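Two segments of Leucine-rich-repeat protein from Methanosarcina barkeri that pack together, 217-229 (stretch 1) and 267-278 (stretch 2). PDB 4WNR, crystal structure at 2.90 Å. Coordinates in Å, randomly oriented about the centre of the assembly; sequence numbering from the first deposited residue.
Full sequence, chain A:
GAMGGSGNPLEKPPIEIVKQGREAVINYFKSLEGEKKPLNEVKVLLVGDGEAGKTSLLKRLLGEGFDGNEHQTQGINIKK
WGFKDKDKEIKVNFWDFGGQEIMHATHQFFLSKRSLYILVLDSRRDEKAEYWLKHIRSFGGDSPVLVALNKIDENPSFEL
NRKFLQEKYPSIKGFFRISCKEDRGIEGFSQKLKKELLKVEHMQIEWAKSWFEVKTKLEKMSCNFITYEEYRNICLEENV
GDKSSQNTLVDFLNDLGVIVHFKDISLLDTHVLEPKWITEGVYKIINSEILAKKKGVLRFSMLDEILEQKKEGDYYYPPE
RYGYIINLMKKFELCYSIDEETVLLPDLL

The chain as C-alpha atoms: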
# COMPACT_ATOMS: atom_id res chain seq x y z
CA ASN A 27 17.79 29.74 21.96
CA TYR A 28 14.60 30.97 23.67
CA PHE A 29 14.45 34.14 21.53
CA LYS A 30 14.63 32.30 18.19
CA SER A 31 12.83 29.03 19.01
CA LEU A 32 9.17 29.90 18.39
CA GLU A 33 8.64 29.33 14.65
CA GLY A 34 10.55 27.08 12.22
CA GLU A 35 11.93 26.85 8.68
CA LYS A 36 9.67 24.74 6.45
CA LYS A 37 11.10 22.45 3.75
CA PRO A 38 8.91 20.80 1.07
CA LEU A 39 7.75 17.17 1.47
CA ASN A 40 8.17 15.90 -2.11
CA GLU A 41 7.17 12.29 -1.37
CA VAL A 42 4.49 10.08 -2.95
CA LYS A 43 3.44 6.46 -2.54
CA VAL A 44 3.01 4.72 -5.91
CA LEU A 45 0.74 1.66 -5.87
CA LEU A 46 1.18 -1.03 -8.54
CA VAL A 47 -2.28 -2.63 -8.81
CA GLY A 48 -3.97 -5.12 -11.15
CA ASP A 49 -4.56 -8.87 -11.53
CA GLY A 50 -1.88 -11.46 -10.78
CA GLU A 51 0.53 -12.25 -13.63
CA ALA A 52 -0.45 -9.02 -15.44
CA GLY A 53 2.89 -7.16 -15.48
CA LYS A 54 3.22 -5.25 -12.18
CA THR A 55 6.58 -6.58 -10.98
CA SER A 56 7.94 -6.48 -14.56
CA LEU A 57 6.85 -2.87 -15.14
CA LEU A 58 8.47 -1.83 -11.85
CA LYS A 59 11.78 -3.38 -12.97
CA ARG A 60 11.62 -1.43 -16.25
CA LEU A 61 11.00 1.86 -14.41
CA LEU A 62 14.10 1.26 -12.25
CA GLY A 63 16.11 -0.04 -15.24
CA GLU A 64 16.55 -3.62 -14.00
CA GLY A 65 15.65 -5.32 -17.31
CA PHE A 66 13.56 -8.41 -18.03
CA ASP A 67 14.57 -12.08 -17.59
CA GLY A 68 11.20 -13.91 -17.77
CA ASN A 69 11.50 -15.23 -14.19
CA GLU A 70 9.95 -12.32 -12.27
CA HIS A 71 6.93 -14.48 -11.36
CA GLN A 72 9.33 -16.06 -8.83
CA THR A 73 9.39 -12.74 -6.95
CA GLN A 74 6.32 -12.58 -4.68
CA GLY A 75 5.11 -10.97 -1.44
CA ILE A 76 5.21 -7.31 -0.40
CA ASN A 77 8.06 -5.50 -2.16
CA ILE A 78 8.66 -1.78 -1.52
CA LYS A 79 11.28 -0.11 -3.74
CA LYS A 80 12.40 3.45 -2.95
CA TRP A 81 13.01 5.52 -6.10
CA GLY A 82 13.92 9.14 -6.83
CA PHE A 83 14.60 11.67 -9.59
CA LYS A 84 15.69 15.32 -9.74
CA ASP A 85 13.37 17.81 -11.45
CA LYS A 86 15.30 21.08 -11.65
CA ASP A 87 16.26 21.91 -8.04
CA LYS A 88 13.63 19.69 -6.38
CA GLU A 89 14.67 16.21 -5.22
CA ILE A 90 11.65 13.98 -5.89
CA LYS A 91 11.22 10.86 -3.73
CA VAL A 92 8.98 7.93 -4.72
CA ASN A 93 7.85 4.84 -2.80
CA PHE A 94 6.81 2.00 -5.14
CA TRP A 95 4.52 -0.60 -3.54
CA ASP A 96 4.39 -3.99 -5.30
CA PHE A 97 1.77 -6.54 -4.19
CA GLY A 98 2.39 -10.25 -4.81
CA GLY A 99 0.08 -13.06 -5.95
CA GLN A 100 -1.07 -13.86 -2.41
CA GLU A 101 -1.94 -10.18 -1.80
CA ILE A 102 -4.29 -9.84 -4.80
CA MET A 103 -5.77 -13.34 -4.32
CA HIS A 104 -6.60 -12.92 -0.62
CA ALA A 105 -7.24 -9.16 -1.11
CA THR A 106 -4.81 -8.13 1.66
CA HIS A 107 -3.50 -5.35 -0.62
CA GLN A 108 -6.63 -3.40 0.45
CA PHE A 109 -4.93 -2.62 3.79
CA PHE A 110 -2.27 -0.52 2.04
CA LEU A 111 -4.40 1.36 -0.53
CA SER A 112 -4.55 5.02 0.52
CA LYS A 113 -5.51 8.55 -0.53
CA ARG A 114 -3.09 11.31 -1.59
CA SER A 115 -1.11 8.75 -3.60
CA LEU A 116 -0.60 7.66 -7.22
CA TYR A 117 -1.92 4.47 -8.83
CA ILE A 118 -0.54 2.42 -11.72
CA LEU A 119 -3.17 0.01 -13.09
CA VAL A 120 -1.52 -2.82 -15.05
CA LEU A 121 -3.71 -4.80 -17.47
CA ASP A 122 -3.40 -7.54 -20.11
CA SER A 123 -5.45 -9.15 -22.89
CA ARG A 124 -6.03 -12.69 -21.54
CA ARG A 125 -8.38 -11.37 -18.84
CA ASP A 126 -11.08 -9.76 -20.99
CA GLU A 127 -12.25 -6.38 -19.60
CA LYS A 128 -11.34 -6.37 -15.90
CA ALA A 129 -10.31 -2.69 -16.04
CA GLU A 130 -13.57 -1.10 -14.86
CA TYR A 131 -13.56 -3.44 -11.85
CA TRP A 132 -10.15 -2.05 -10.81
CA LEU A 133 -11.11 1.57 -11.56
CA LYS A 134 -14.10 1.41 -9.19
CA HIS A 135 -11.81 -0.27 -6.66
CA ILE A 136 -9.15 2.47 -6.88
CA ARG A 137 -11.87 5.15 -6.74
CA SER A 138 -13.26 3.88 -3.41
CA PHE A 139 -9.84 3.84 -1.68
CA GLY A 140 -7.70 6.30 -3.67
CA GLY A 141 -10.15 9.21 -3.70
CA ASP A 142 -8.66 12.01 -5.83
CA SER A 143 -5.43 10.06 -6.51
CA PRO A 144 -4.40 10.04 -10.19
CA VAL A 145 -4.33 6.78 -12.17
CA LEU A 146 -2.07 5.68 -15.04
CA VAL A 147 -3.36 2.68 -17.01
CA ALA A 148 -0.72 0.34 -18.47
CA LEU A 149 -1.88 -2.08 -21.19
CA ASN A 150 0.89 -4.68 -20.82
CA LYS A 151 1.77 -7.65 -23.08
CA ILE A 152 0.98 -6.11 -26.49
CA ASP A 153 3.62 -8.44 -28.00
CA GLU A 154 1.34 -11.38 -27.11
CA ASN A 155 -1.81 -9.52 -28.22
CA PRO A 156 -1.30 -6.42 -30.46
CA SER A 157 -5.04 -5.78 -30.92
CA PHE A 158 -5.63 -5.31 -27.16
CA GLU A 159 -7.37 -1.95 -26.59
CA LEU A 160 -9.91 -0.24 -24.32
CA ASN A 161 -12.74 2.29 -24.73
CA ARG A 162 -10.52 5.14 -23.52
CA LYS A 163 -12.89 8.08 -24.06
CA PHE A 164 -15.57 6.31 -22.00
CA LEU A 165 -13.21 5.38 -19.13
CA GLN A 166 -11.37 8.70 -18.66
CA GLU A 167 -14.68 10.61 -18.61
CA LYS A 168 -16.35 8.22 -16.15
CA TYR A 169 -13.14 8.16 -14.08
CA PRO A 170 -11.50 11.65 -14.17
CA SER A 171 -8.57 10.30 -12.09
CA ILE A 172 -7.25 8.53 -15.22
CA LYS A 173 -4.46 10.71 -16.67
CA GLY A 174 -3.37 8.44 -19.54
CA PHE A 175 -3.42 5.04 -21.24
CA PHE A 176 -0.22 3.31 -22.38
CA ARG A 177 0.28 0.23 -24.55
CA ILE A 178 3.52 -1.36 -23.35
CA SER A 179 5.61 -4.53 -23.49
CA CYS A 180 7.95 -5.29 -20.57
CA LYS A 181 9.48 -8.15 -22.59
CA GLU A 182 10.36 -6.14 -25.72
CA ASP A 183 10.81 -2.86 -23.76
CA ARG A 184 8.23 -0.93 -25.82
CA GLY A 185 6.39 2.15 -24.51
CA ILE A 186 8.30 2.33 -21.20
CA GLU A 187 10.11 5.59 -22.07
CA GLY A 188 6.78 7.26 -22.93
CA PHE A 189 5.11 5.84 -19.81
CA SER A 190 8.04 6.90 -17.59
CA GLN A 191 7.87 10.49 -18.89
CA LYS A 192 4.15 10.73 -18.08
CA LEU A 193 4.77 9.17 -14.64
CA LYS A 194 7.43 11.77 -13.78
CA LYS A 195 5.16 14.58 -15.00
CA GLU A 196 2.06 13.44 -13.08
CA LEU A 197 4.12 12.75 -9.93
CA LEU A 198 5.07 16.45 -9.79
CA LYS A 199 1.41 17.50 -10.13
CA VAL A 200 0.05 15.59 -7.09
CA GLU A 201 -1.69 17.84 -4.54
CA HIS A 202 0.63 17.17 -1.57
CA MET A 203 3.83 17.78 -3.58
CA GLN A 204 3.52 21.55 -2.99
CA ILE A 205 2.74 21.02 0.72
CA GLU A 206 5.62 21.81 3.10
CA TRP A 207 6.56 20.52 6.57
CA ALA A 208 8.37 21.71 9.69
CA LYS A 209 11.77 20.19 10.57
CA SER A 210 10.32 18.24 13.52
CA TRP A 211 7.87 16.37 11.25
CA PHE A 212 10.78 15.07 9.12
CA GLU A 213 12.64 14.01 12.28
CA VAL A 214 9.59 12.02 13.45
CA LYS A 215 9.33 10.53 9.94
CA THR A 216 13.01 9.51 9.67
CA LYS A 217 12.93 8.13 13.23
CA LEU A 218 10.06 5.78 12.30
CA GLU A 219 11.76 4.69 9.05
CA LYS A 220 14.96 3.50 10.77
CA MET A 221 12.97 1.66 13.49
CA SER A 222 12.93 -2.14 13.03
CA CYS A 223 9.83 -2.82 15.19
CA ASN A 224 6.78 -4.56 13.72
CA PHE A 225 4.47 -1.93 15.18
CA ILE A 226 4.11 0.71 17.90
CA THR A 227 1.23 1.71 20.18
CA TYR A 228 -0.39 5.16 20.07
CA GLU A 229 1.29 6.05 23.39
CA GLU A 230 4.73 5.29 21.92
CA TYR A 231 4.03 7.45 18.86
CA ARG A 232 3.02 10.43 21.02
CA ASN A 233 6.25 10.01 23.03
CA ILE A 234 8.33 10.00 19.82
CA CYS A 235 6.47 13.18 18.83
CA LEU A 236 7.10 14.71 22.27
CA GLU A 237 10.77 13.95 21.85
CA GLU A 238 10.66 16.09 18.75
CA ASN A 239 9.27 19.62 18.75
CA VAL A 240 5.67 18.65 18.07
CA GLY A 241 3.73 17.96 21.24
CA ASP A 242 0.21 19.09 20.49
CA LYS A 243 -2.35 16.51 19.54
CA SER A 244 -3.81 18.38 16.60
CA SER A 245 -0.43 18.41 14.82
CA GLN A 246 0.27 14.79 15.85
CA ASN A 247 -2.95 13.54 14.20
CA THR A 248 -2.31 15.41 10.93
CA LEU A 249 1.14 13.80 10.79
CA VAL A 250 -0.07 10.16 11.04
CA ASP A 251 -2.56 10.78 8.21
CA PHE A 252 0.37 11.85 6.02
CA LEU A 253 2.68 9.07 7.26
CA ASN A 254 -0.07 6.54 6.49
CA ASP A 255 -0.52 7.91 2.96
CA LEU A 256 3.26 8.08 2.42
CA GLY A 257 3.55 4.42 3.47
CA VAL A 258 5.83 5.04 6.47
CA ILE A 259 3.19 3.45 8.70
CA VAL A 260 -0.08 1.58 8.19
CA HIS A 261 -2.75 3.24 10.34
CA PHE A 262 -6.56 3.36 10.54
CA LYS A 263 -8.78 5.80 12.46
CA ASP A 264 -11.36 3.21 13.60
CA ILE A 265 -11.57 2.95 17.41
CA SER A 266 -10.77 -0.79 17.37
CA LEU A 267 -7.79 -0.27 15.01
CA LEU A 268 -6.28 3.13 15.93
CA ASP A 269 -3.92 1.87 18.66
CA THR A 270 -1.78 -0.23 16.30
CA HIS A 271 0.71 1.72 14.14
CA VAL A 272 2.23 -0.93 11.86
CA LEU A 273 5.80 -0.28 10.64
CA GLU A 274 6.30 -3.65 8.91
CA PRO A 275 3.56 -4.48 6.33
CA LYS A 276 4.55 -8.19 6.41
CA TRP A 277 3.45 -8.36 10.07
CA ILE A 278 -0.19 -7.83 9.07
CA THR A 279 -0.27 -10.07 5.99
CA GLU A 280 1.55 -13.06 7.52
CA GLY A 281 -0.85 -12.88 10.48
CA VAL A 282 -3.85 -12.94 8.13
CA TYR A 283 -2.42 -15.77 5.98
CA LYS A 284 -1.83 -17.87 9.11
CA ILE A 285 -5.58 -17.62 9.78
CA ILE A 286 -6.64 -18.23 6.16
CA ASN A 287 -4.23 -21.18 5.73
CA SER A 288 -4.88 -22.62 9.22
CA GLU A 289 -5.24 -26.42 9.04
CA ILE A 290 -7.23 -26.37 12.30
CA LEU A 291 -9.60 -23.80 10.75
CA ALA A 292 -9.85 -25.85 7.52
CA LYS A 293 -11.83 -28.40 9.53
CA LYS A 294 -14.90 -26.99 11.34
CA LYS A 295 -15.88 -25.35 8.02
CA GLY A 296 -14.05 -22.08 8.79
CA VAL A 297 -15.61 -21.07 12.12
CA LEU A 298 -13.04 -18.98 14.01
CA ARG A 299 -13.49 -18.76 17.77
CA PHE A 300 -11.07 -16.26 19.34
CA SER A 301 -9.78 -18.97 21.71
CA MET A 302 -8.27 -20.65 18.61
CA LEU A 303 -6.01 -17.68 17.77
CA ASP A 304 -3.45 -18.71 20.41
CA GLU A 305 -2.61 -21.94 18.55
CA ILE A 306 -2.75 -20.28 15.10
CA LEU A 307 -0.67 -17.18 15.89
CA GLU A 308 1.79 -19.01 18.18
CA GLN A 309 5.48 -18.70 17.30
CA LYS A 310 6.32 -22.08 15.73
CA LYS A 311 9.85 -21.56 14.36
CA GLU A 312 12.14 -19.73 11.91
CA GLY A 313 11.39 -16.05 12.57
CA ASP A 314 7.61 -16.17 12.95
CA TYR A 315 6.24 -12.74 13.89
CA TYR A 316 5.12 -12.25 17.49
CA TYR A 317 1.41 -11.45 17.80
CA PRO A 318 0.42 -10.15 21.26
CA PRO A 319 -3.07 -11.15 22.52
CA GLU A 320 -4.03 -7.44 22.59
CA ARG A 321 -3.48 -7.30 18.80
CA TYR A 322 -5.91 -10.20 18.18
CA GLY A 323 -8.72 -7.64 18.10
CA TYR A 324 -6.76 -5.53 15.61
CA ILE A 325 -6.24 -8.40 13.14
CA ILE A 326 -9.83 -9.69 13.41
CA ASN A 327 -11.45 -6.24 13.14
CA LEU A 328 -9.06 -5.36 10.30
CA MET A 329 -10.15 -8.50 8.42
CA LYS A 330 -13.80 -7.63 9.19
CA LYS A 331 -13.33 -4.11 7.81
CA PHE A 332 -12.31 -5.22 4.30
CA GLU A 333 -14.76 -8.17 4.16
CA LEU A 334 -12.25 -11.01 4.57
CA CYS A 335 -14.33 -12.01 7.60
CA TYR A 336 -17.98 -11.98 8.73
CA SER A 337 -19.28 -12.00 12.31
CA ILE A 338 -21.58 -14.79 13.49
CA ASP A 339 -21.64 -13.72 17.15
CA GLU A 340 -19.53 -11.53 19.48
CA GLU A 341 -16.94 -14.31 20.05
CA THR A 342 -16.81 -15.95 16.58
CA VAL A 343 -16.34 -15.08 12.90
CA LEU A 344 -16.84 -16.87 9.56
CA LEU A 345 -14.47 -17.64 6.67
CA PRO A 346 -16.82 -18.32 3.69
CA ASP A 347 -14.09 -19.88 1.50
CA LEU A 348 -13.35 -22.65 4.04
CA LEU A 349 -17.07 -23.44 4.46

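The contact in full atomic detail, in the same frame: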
# COMPACT_ATOMS: atom_id res chain seq x y z
N LYS A 217 12.81 8.97 12.03
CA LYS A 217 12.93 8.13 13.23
C LYS A 217 12.16 6.82 13.04
O LYS A 217 12.68 5.74 13.32
CB LYS A 217 12.40 8.89 14.46
CG LYS A 217 12.64 8.20 15.80
CD LYS A 217 14.11 8.18 16.19
CE LYS A 217 14.28 7.88 17.68
NZ LYS A 217 13.66 6.59 18.09
N LEU A 218 10.93 6.94 12.55
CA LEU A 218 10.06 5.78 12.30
C LEU A 218 10.60 4.86 11.20
O LEU A 218 10.47 3.64 11.29
CB LEU A 218 8.65 6.24 11.93
CG LEU A 218 7.85 6.92 13.05
CD1 LEU A 218 6.69 7.73 12.47
CD2 LEU A 218 7.33 5.90 14.05
N GLU A 219 11.22 5.46 10.18
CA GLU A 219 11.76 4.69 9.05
C GLU A 219 12.91 3.77 9.46
O GLU A 219 12.98 2.63 9.02
CB GLU A 219 12.23 5.64 7.94
CG GLU A 219 11.09 6.27 7.15
CD GLU A 219 11.56 7.31 6.15
OE1 GLU A 219 12.77 7.38 5.86
OE2 GLU A 219 10.70 8.07 5.65
N LYS A 220 13.80 4.28 10.32
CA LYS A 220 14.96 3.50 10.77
C LYS A 220 14.62 2.50 11.89
O LYS A 220 15.43 1.63 12.20
CB LYS A 220 16.09 4.43 11.22
CG LYS A 220 16.65 5.30 10.10
CD LYS A 220 18.15 5.49 10.21
CE LYS A 220 18.56 6.31 11.43
NZ LYS A 220 18.19 7.75 11.30
N MET A 221 13.43 2.62 12.48
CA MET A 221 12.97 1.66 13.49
C MET A 221 12.66 0.30 12.86
O MET A 221 12.06 0.23 11.78
CB MET A 221 11.73 2.18 14.23
CG MET A 221 12.04 2.75 15.61
SD MET A 221 10.55 3.28 16.47
CE MET A 221 10.54 5.02 16.06
N SER A 222 13.08 -0.77 13.54
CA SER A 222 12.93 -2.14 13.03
C SER A 222 11.78 -2.90 13.70
O SER A 222 11.62 -4.10 13.49
CB SER A 222 14.24 -2.90 13.23
OG SER A 222 14.58 -2.98 14.60
N CYS A 223 10.97 -2.20 14.50
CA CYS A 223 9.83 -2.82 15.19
C CYS A 223 8.72 -3.16 14.20
O CYS A 223 8.59 -2.52 13.15
CB CYS A 223 9.28 -1.87 16.26
SG CYS A 223 10.51 -1.27 17.44
N ASN A 224 7.93 -4.17 14.54
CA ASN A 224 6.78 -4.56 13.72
C ASN A 224 5.69 -3.50 13.77
O ASN A 224 5.11 -3.15 12.75
CB ASN A 224 6.22 -5.91 14.18
CG ASN A 224 7.18 -7.06 13.98
OD1 ASN A 224 7.39 -7.87 14.88
ND2 ASN A 224 7.77 -7.15 12.79
N PHE A 225 5.43 -3.00 14.97
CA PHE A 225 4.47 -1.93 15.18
C PHE A 225 4.76 -1.16 16.46
O PHE A 225 5.62 -1.56 17.25
CB PHE A 225 3.04 -2.49 15.24
CG PHE A 225 2.77 -3.33 16.45
CD1 PHE A 225 3.10 -4.68 16.47
CD2 PHE A 225 2.20 -2.77 17.59
CE1 PHE A 225 2.86 -5.46 17.59
CE2 PHE A 225 1.95 -3.54 18.71
CZ PHE A 225 2.28 -4.89 18.71
N ILE A 226 4.04 -0.07 16.66
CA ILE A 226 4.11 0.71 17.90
C ILE A 226 2.72 1.14 18.33
O ILE A 226 1.84 1.36 17.50
CB ILE A 226 5.03 1.94 17.77
CG1 ILE A 226 4.55 2.87 16.65
CG2 ILE A 226 6.47 1.51 17.55
CD1 ILE A 226 5.37 4.13 16.48
N THR A 227 2.51 1.25 19.64
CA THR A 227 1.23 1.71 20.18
C THR A 227 1.11 3.23 20.06
O THR A 227 2.10 3.92 19.80
CB THR A 227 1.00 1.24 21.64
OG1 THR A 227 -0.25 1.77 22.13
CG2 THR A 227 2.12 1.68 22.58
N TYR A 228 -0.10 3.74 20.25
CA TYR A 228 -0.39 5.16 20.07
C TYR A 228 0.26 6.02 21.16
O TYR A 228 0.52 7.21 20.96
CB TYR A 228 -1.91 5.39 20.03
CG TYR A 228 -2.38 6.72 19.45
CD1 TYR A 228 -1.64 7.41 18.49
CD2 TYR A 228 -3.60 7.26 19.84
CE1 TYR A 228 -2.09 8.61 17.96
CE2 TYR A 228 -4.06 8.46 19.32
CZ TYR A 228 -3.30 9.13 18.38
OH TYR A 228 -3.76 10.32 17.86
N GLU A 229 0.53 5.41 22.31
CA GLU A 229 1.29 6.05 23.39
C GLU A 229 2.75 6.26 22.98
O GLU A 229 3.33 7.32 23.24
CB GLU A 229 1.22 5.19 24.67
CG GLU A 229 1.95 5.76 25.89
CD GLU A 229 1.37 7.08 26.39
OE1 GLU A 229 0.18 7.35 26.14
OE2 GLU A 229 2.12 7.84 27.04
N LEU A 267 -9.03 -0.14 15.78
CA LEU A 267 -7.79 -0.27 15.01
C LEU A 267 -6.74 0.81 15.29
O LEU A 267 -5.56 0.60 15.01
CB LEU A 267 -8.11 -0.27 13.50
CG LEU A 267 -8.40 -1.62 12.83
CD1 LEU A 267 -9.37 -2.48 13.63
CD2 LEU A 267 -8.92 -1.39 11.42
N LEU A 268 -7.14 1.94 15.87
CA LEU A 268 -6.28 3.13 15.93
C LEU A 268 -5.05 3.01 16.84
O LEU A 268 -4.12 3.79 16.71
CB LEU A 268 -7.09 4.38 16.30
CG LEU A 268 -7.72 4.49 17.69
CD1 LEU A 268 -6.69 4.82 18.76
CD2 LEU A 268 -8.80 5.56 17.69
N ASP A 269 -5.05 2.04 17.75
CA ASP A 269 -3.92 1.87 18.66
C ASP A 269 -2.68 1.34 17.94
O ASP A 269 -1.56 1.77 18.23
CB ASP A 269 -4.29 0.93 19.82
CG ASP A 269 -3.26 0.95 20.94
OD1 ASP A 269 -2.83 2.05 21.34
OD2 ASP A 269 -2.88 -0.14 21.43
N THR A 270 -2.88 0.42 17.00
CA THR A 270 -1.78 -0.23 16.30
C THR A 270 -1.26 0.61 15.13
O THR A 270 -1.98 0.88 14.17
CB THR A 270 -2.21 -1.62 15.76
OG1 THR A 270 -2.87 -2.35 16.81
CG2 THR A 270 -1.00 -2.41 15.28
N HIS A 271 0.01 1.02 15.22
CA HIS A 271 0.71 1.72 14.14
C HIS A 271 1.75 0.78 13.55
O HIS A 271 2.86 0.66 14.07
CB HIS A 271 1.39 2.98 14.66
CG HIS A 271 0.45 4.04 15.13
ND1 HIS A 271 -0.43 3.84 16.17
CD2 HIS A 271 0.25 5.31 14.71
CE1 HIS A 271 -1.14 4.94 16.37
NE2 HIS A 271 -0.74 5.85 15.49
N VAL A 272 1.38 0.11 12.46
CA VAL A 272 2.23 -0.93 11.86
C VAL A 272 3.37 -0.31 11.05
O VAL A 272 3.14 0.51 10.16
CB VAL A 272 1.41 -1.88 10.97
CG1 VAL A 272 2.31 -2.92 10.32
CG2 VAL A 272 0.32 -2.56 11.80
N LEU A 273 4.60 -0.72 11.36
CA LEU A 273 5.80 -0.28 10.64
C LEU A 273 6.24 -1.29 9.58
O LEU A 273 6.81 -0.91 8.56
CB LEU A 273 6.95 -0.02 11.62
CG LEU A 273 7.01 1.37 12.26
CD1 LEU A 273 5.69 1.76 12.92
CD2 LEU A 273 8.14 1.42 13.28
N GLU A 274 5.98 -2.57 9.84
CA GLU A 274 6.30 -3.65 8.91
C GLU A 274 5.01 -4.23 8.31
O GLU A 274 4.27 -4.91 9.00
CB GLU A 274 7.09 -4.74 9.63
CG GLU A 274 7.48 -5.94 8.76
CD GLU A 274 8.31 -5.56 7.55
OE1 GLU A 274 7.98 -6.03 6.44
OE2 GLU A 274 9.28 -4.79 7.71
N PRO A 275 4.75 -3.95 7.01
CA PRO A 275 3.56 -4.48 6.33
C PRO A 275 3.42 -6.01 6.37
O PRO A 275 2.30 -6.53 6.39
CB PRO A 275 3.75 -4.01 4.89
CG PRO A 275 4.55 -2.76 5.01
CD PRO A 275 5.48 -2.99 6.17
N LYS A 276 4.55 -6.72 6.37
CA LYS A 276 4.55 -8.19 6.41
C LYS A 276 3.96 -8.75 7.71
O LYS A 276 3.45 -9.87 7.72
CB LYS A 276 5.97 -8.73 6.20
CG LYS A 276 6.53 -8.47 4.81
CD LYS A 276 7.93 -9.03 4.65
CE LYS A 276 8.47 -8.77 3.25
NZ LYS A 276 9.86 -9.29 3.08
N TRP A 277 4.04 -7.97 8.78
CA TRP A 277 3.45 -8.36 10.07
C TRP A 277 1.95 -8.61 9.95
O TRP A 277 1.44 -9.60 10.48
CB TRP A 277 3.72 -7.28 11.12
CG TRP A 277 3.21 -7.62 12.49
CD1 TRP A 277 3.79 -8.47 13.39
CD2 TRP A 277 2.04 -7.10 13.13
NE1 TRP A 277 3.04 -8.52 14.54
CE2 TRP A 277 1.96 -7.69 14.41
CE3 TRP A 277 1.05 -6.19 12.74
CZ2 TRP A 277 0.93 -7.40 15.30
CZ3 TRP A 277 0.02 -5.91 13.63
CH2 TRP A 277 -0.03 -6.51 14.90
N ILE A 278 1.26 -7.72 9.25
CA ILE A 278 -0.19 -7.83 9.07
C ILE A 278 -0.52 -9.04 8.20
O ILE A 278 -1.27 -9.92 8.60
CB ILE A 278 -0.79 -6.57 8.40
CG1 ILE A 278 -0.60 -5.34 9.28
CG2 ILE A 278 -2.28 -6.76 8.12
CD1 ILE A 278 -0.79 -4.03 8.55

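Three residues carry much of this contact, L273, N224 and F225, and all are built round a short antiparallel pairing of backbones: F225 lies in the pairing, while N224 and L273 flank it. At its centre, I226 and H271 form a hydrogen-bonded pair: I226 N donates to H271 O and H271 N donates to I226 O, both at 2.9 Å. The next pair, F225 with V272, exchanges no such bonds, and its CA atoms close to 4.1 Å.

L273, with the most covered surface, follows directly after the strand and points its CA-to-CB bond toward the other stretch. L273 CD2 lies 3.8 Å from L218 O, in the helix, and 3.8 Å from M221 CB, in the loop after it; L273 CD1 lies 4.1 Å from I226 CG1. A single leucine thus bridges helix, loop and strand.

N224 contributes through both its backbone carbonyl and its side chain. The carbonyl accepts two hydrogen bonds, from L273 N to N224 O at 2.8 Å and from E274 N to N224 O at 3.1 Å, which pins the place where stretch 2 leaves the strand. E274 then caps the following helix through a weak bond, K276 N to E274 OE1 at 3.5 Å. In the first turn of that helix, W277 offers a ring face to N224, whose CB sits 4.0 Å from the centroid of the five-membered ring.

F225 meets the same tryptophan obliquely, with planes at 38° and F225 CE1 3.6 Å from W277 CZ2. On the opposite face of the pairing, I226 CG1 packs 3.7 Å from H271 CB.

The far end mixes hydrogen bonds with ring packing. T227 OG1 donates to D269 OD1 at 2.7 Å, and Y228 N adds a weak bond to D269 OD1 at 3.4 Å, so one carboxylate oxygen gathers both donors where a helix begins. H271 ND1 donates to D269 O at 3.1 Å, and its imidazole lies nearly parallel to the Y228 ring, slid aside so that the two barely overlap.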